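Side-chain contacts in CdiA-CT toxin, Conserved domain protein (Yersinia pseudotuberculosis serotype O:3, PDB 4ZQU), which probably acts as an endonuclease toxin of contact-dependent growth inhibition and is bound by the CdiI protein in this complex: residues V76-N79 with S80-T84; V94-T97 with K98-T102. All coordinates share one frame; numbering follows the deposited sequence.

Contact 1: residues V76-N79 with S80-T84; sequences VTVN and SSMIT
The side chains of N79 and M82 cross at about a right angle where strand 76-79 runs into a turn. S80 and S81, both in helical conformation, bring M82 N within 3.1 Å of N79 O, and this bond closes a beta turn; M82 N lies above the carbonyl plane of N79, 46° out of it. Beyond CG the methionine is extended, which carries its sulfur back along the strand. There N79 N points at M82 SD over 3.3 Å with an N-H...S angle of 165°, straight but weak as hydrogen bonds go. The same sulfur lies 3.6 Å from V78 CA, and M82 CE reaches N79 OD1 at 3.4 Å. N79 CG sits between its own backbone N and carbonyl carbon (chi1 60°), which turns OD1 over the turn. OD1 takes a weak Asx-turn bond from S81 N and a bond from S81 OG, whose refined length of 2.5 Å is doubtfully short. M82 CG packs against that oxygen at 3.1 Å. On the strand itself, V76 and T77 pair with a strand of the CdiI chain, while M82 O makes a weak bond to R28 of that chain. Chemically, this is a turn closed by a backbone bond, with the methionine chain laid across it: N79 OD1 may steady it, and a thioether serves as a soft acceptor for the strand's last N-H, just beside the beta-augmentation interface.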
ATOM      1  N   VAL A  76      -4.428   3.065  -2.818  1.00 27.79           N
ATOM      2  CA  VAL A  76      -3.447   2.010  -3.079  1.00 28.39           C
ATOM      3  C   VAL A  76      -3.295   1.072  -1.882  1.00 27.98           C
ATOM      4  O   VAL A  76      -3.234   1.519  -0.737  1.00 27.47           O
ATOM      5  CB  VAL A  76      -2.064   2.603  -3.429  1.00 31.35           C
ATOM      6  CG1 VAL A  76      -1.060   1.494  -3.750  1.00 31.17           C
ATOM      7  CG2 VAL A  76      -2.179   3.572  -4.592  1.00 31.43           C
ATOM      8  N   THR A  77      -3.227  -0.230  -2.156  1.00 28.29           N
ATOM      9  CA  THR A  77      -3.093  -1.236  -1.104  1.00 28.80           C
ATOM     10  C   THR A  77      -1.817  -2.065  -1.259  1.00 28.19           C
ATOM     11  O   THR A  77      -1.547  -2.615  -2.328  1.00 27.36           O
ATOM     12  CB  THR A  77      -4.310  -2.189  -1.080  1.00 30.69           C
ATOM     13  OG1 THR A  77      -5.506  -1.441  -0.818  1.00 30.84           O
ATOM     14  CG2 THR A  77      -4.136  -3.255  -0.005  1.00 32.15           C
ATOM     15  N   VAL A  78      -1.032  -2.137  -0.188  1.00 29.97           N
ATOM     16  CA  VAL A  78       0.176  -2.958  -0.147  1.00 32.87           C
ATOM     17  C   VAL A  78       0.251  -3.707   1.181  1.00 34.15           C
ATOM     18  O   VAL A  78       0.021  -3.120   2.235  1.00 35.67           O
ATOM     19  CB  VAL A  78       1.463  -2.111  -0.320  1.00 31.63           C
ATOM     20  CG1 VAL A  78       2.699  -3.005  -0.307  1.00 31.77           C
ATOM     21  CG2 VAL A  78       1.414  -1.290  -1.601  1.00 29.49           C
ATOM     22  N   ASN A  79       0.553  -5.002   1.138  1.00 35.03           N
ATOM     23  CA  ASN A  79       0.817  -5.738   2.370  1.00 38.78           C
ATOM     24  C   ASN A  79       2.113  -6.537   2.283  1.00 38.05           C
ATOM     25  O   ASN A  79       2.714  -6.647   1.214  1.00 38.24           O
ATOM     26  CB  ASN A  79      -0.364  -6.651   2.738  1.00 43.00           C
ATOM     27  CG  ASN A  79      -0.683  -7.684   1.669  1.00 44.76           C
ATOM     28  OD1 ASN A  79       0.186  -8.124   0.920  1.00 46.14           O
ATOM     29  ND2 ASN A  79      -1.948  -8.080   1.602  1.00 45.29           N
ATOM     30  N   SER A  80       2.530  -7.095   3.414  1.00 36.77           N
ATOM     31  CA  SER A  80       3.840  -7.726   3.528  1.00 37.12           C
ATOM     32  C   SER A  80       3.976  -8.994   2.689  1.00 38.73           C
ATOM     33  O   SER A  80       5.089  -9.417   2.377  1.00 39.26           O
ATOM     34  CB  SER A  80       4.134  -8.045   4.993  1.00 37.95           C
ATOM     35  OG  SER A  80       3.095  -8.828   5.554  1.00 39.09           O
ATOM     36  N   SER A  81       2.848  -9.597   2.327  1.00 40.11           N
ATOM     37  CA  SER A  81       2.854 -10.805   1.509  1.00 39.72           C
ATOM     38  C   SER A  81       3.355 -10.510   0.099  1.00 39.59           C
ATOM     39  O   SER A  81       3.843 -11.400  -0.598  1.00 40.30           O
ATOM     40  CB  SER A  81       1.455 -11.420   1.450  1.00 41.07           C
ATOM     41  OG  SER A  81       0.544 -10.552   0.799  1.00 42.23           O
ATOM     42  N   MET A  82       3.230  -9.250  -0.310  1.00 39.12           N
ATOM     43  CA  MET A  82       3.672  -8.801  -1.627  1.00 38.13           C
ATOM     44  C   MET A  82       5.168  -8.515  -1.645  1.00 37.34           C
ATOM     45  O   MET A  82       5.815  -8.592  -2.686  1.00 37.41           O
ATOM     46  CB  MET A  82       2.912  -7.541  -2.044  1.00 37.27           C
ATOM     47  CG  MET A  82       1.403  -7.636  -1.918  1.00 37.78           C
ATOM     48  SD  MET A  82       0.620  -6.011  -1.984  1.00 40.07           S
ATOM     49  CE  MET A  82      -1.106  -6.438  -1.785  1.00 26.00           C
ATOM     50  N   ILE A  83       5.706  -8.180  -0.478  1.00 37.27           N
ATOM     51  CA  ILE A  83       7.082  -7.721  -0.355  1.00 34.94           C
ATOM     52  C   ILE A  83       8.079  -8.878  -0.300  1.00 35.30           C
ATOM     53  O   ILE A  83       7.972  -9.759   0.556  1.00 35.47           O
ATOM     54  CB  ILE A  83       7.242  -6.849   0.900  1.00 34.90           C
ATOM     55  CG1 ILE A  83       6.204  -5.722   0.889  1.00 33.21           C
ATOM     56  CG2 ILE A  83       8.656  -6.303   0.997  1.00 35.79           C
ATOM     57  CD1 ILE A  83       6.169  -4.907   2.162  1.00 33.43           C
ATOM     58  N   THR A  84       9.049  -8.869  -1.212  1.00 34.15           N
ATOM     59  CA  THR A  84      10.052  -9.933  -1.264  1.00 33.68           C
ATOM     60  C   THR A  84      11.390  -9.482  -0.692  1.00 33.15           C
ATOM     61  O   THR A  84      12.189 -10.303  -0.242  1.00 35.43           O
ATOM     62  CB  THR A  84      10.274 -10.439  -2.704  1.00 33.69           C
ATOM     63  OG1 THR A  84      10.647  -9.345  -3.549  1.00 32.60           O
ATOM     64  CG2 THR A  84       9.007 -11.087  -3.244  1.00 34.00           C
TER

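Contact 2: residues V94-T97 with K98-T102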
ATOM      1  N   VAL A  94      28.640  15.349   3.777  1.00 48.67           N
ATOM      2  CA  VAL A  94      30.089  15.304   3.920  1.00 50.35           C
ATOM      3  C   VAL A  94      30.550  15.628   5.338  1.00 51.14           C
ATOM      4  O   VAL A  94      31.629  15.209   5.755  1.00 51.94           O
ATOM      5  CB  VAL A  94      30.770  16.278   2.940  1.00 51.04           C
ATOM      6  CG1 VAL A  94      30.514  15.846   1.505  1.00 51.05           C
ATOM      7  CG2 VAL A  94      30.271  17.697   3.168  1.00 50.52           C
ATOM      8  N   ASN A  95      29.728  16.366   6.080  1.00 51.38           N
ATOM      9  CA  ASN A  95      30.085  16.762   7.440  1.00 53.05           C
ATOM     10  C   ASN A  95      29.759  15.680   8.467  1.00 50.89           C
ATOM     11  O   ASN A  95      29.755  15.938   9.672  1.00 51.77           O
ATOM     12  CB  ASN A  95      29.384  18.071   7.822  1.00 54.22           C
ATOM     13  CG  ASN A  95      27.877  17.918   7.937  1.00 52.24           C
ATOM     14  OD1 ASN A  95      27.261  17.159   7.192  1.00 50.72           O
ATOM     15  ND2 ASN A  95      27.278  18.644   8.875  1.00 51.49           N
ATOM     16  N   THR A  96      29.482  14.473   7.983  1.00 47.69           N
ATOM     17  CA  THR A  96      29.243  13.332   8.856  1.00 44.14           C
ATOM     18  C   THR A  96      30.528  12.962   9.588  1.00 44.75           C
ATOM     19  O   THR A  96      31.529  12.613   8.963  1.00 45.15           O
ATOM     20  CB  THR A  96      28.728  12.112   8.069  1.00 39.85           C
ATOM     21  OG1 THR A  96      27.530  12.463   7.362  1.00 37.30           O
ATOM     22  CG2 THR A  96      28.441  10.951   9.010  1.00 37.75           C
ATOM     23  N   THR A  97      30.499  13.050  10.913  1.00 44.43           N
ATOM     24  CA  THR A  97      31.685  12.783  11.714  1.00 44.58           C
ATOM     25  C   THR A  97      31.907  11.288  11.884  1.00 45.91           C
ATOM     26  O   THR A  97      31.005  10.484  11.646  1.00 44.14           O
ATOM     27  CB  THR A  97      31.587  13.435  13.100  1.00 37.14           C
ATOM     28  OG1 THR A  97      30.624  12.733  13.891  1.00 48.93           O
ATOM     29  CG2 THR A  97      31.168  14.887  12.977  1.00 37.02           C
ATOM     30  N   LYS A  98      33.118  10.927  12.296  1.00 38.85           N
ATOM     31  CA  LYS A  98      33.480   9.536  12.540  1.00 38.78           C
ATOM     32  C   LYS A  98      32.545   8.912  13.564  1.00 37.51           C
ATOM     33  O   LYS A  98      32.115   7.769  13.412  1.00 37.26           O
ATOM     34  CB  LYS A  98      34.930   9.442  13.019  1.00 39.69           C
ATOM     35  CG  LYS A  98      35.910  10.208  12.144  1.00 39.61           C
ATOM     36  CD  LYS A  98      37.242  10.413  12.840  1.00 42.25           C
ATOM     37  CE  LYS A  98      37.920   9.089  13.132  1.00 44.73           C
ATOM     38  NZ  LYS A  98      39.240   9.293  13.788  1.00 48.74           N
ATOM     39  N   ALA A  99      32.228   9.679  14.602  1.00 37.29           N
ATOM     40  CA  ALA A  99      31.303   9.235  15.637  1.00 38.42           C
ATOM     41  C   ALA A  99      29.921   8.960  15.056  1.00 37.41           C
ATOM     42  O   ALA A  99      29.204   8.078  15.527  1.00 38.22           O
ATOM     43  CB  ALA A  99      31.214  10.271  16.741  1.00 39.86           C
ATOM     44  N   GLN A 100      29.555   9.718  14.029  1.00 35.58           N
ATOM     45  CA  GLN A 100      28.261   9.556  13.384  1.00 33.30           C
ATOM     46  C   GLN A 100      28.263   8.371  12.421  1.00 30.78           C
ATOM     47  O   GLN A 100      27.262   7.668  12.292  1.00 30.04           O
ATOM     48  CB  GLN A 100      27.865  10.844  12.661  1.00 32.16           C
ATOM     49  CG  GLN A 100      27.402  11.941  13.615  1.00 31.72           C
ATOM     50  CD  GLN A 100      27.151  13.268  12.927  1.00 31.48           C
ATOM     51  OE1 GLN A 100      27.812  13.608  11.945  1.00 31.65           O
ATOM     52  NE2 GLN A 100      26.192  14.029  13.442  1.00 32.48           N
ATOM     53  N   TRP A 101      29.391   8.146  11.757  1.00 30.14           N
ATOM     54  CA  TRP A 101      29.551   6.971  10.908  1.00 30.50           C
ATOM     55  C   TRP A 101      29.460   5.687  11.718  1.00 31.31           C
ATOM     56  O   TRP A 101      29.056   4.645  11.205  1.00 31.67           O
ATOM     57  CB  TRP A 101      30.884   7.015  10.163  1.00 32.54           C
ATOM     58  CG  TRP A 101      30.792   7.704   8.848  1.00 32.94           C
ATOM     59  CD1 TRP A 101      31.364   8.893   8.500  1.00 32.45           C
ATOM     60  CD2 TRP A 101      30.069   7.252   7.698  1.00 32.53           C
ATOM     61  NE1 TRP A 101      31.047   9.207   7.201  1.00 33.43           N
ATOM     62  CE2 TRP A 101      30.252   8.215   6.687  1.00 34.33           C
ATOM     63  CE3 TRP A 101      29.288   6.126   7.427  1.00 30.67           C
ATOM     64  CZ2 TRP A 101      29.678   8.086   5.422  1.00 33.41           C
ATOM     65  CZ3 TRP A 101      28.724   5.998   6.172  1.00 31.43           C
ATOM     66  CH2 TRP A 101      28.920   6.974   5.186  1.00 32.09           C
ATOM     67  N   THR A 102      29.854   5.770  12.984  1.00 31.87           N
ATOM     68  CA  THR A 102      29.762   4.637  13.894  1.00 33.09           C
ATOM     69  C   THR A 102      28.303   4.269  14.140  1.00 34.49           C
ATOM     70  O   THR A 102      27.958   3.090  14.235  1.00 36.07           O
ATOM     71  CB  THR A 102      30.457   4.940  15.230  1.00 34.19           C
ATOM     72  OG1 THR A 102      31.838   5.234  14.991  1.00 36.37           O
ATOM     73  CG2 THR A 102      30.359   3.752  16.165  1.00 37.16           C
TER
HETATM   74  O   HOH W   1      27.991  16.036  11.772  1.00 44.78           O
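T97 is the N-cap of helix 98-113, its carbonyl oxygen accepting from W101 N at 2.8 Å in an i to i+4 bond and, weakly, from Q100 N. The side chains of T97 and Q100 add a reciprocal pair of bonds. T97 OG1, lodged between its own backbone N and carbonyl carbon (chi1 72°), accepts from Q100 N over 3.2 Å. In return T97 N donates to Q100 OE1 at 2.9 Å; the N-H...O angle is 168°, and the donor is tilted only 18° from the carbonyl plane of the amide. Together they meet the definition of a capping box, with glutamine as the returning residue. Its chain is extended beyond CG and passes alongside the threonine hydroxyl, CG standing 3.3 Å from T97 OG1. The other end of the amide is held too, NE2 donating to M45 O of helix 42-47, so acceptor and donor are assigned to their proper sides. A water donates to both N95 O and Q100 OE1, although its distance to the latter is doubtfully short. T96 CG2 lies over one face of the W101 indole, 3.7 Å from the centroid of the five-membered ring and displaced toward the rim, a CH-pi contact. T96 OG1 is engaged elsewhere, with P93 O, while the indole also packs on V120 and Q122 of strand 117-122. The chemistry implies that the first turn of the helix is capped by neutral groups, a hydroxyl and an amide: the hydroxyl receives the N-H of Q100, and the amide, its rotation fixed from both ends, ties the preceding loop to the helix and links the cap to helix 42-47.

In the fold
Contacts 1 and 2 lie on opposite sides of the chain's centre, their own centres 34 Å apart and their nearest atoms about 24 Å apart. Strand 85-92 of the mixed sheet separates them in sequence: contact 1 is in the connection entering it, contact 2 in the one leaving it for helix 98-113. Neither is fully core. Contact 1 is partly buried and borders the CdiI chain, whereas contact 2 is a surface contact that no other chain of the assembly touches. Their chemistry differs: 76-84 pairs sulfur and a side-chain carbonyl with a turn after a strand, while 94-102 combines reciprocal helix capping with a methyl group over an indole.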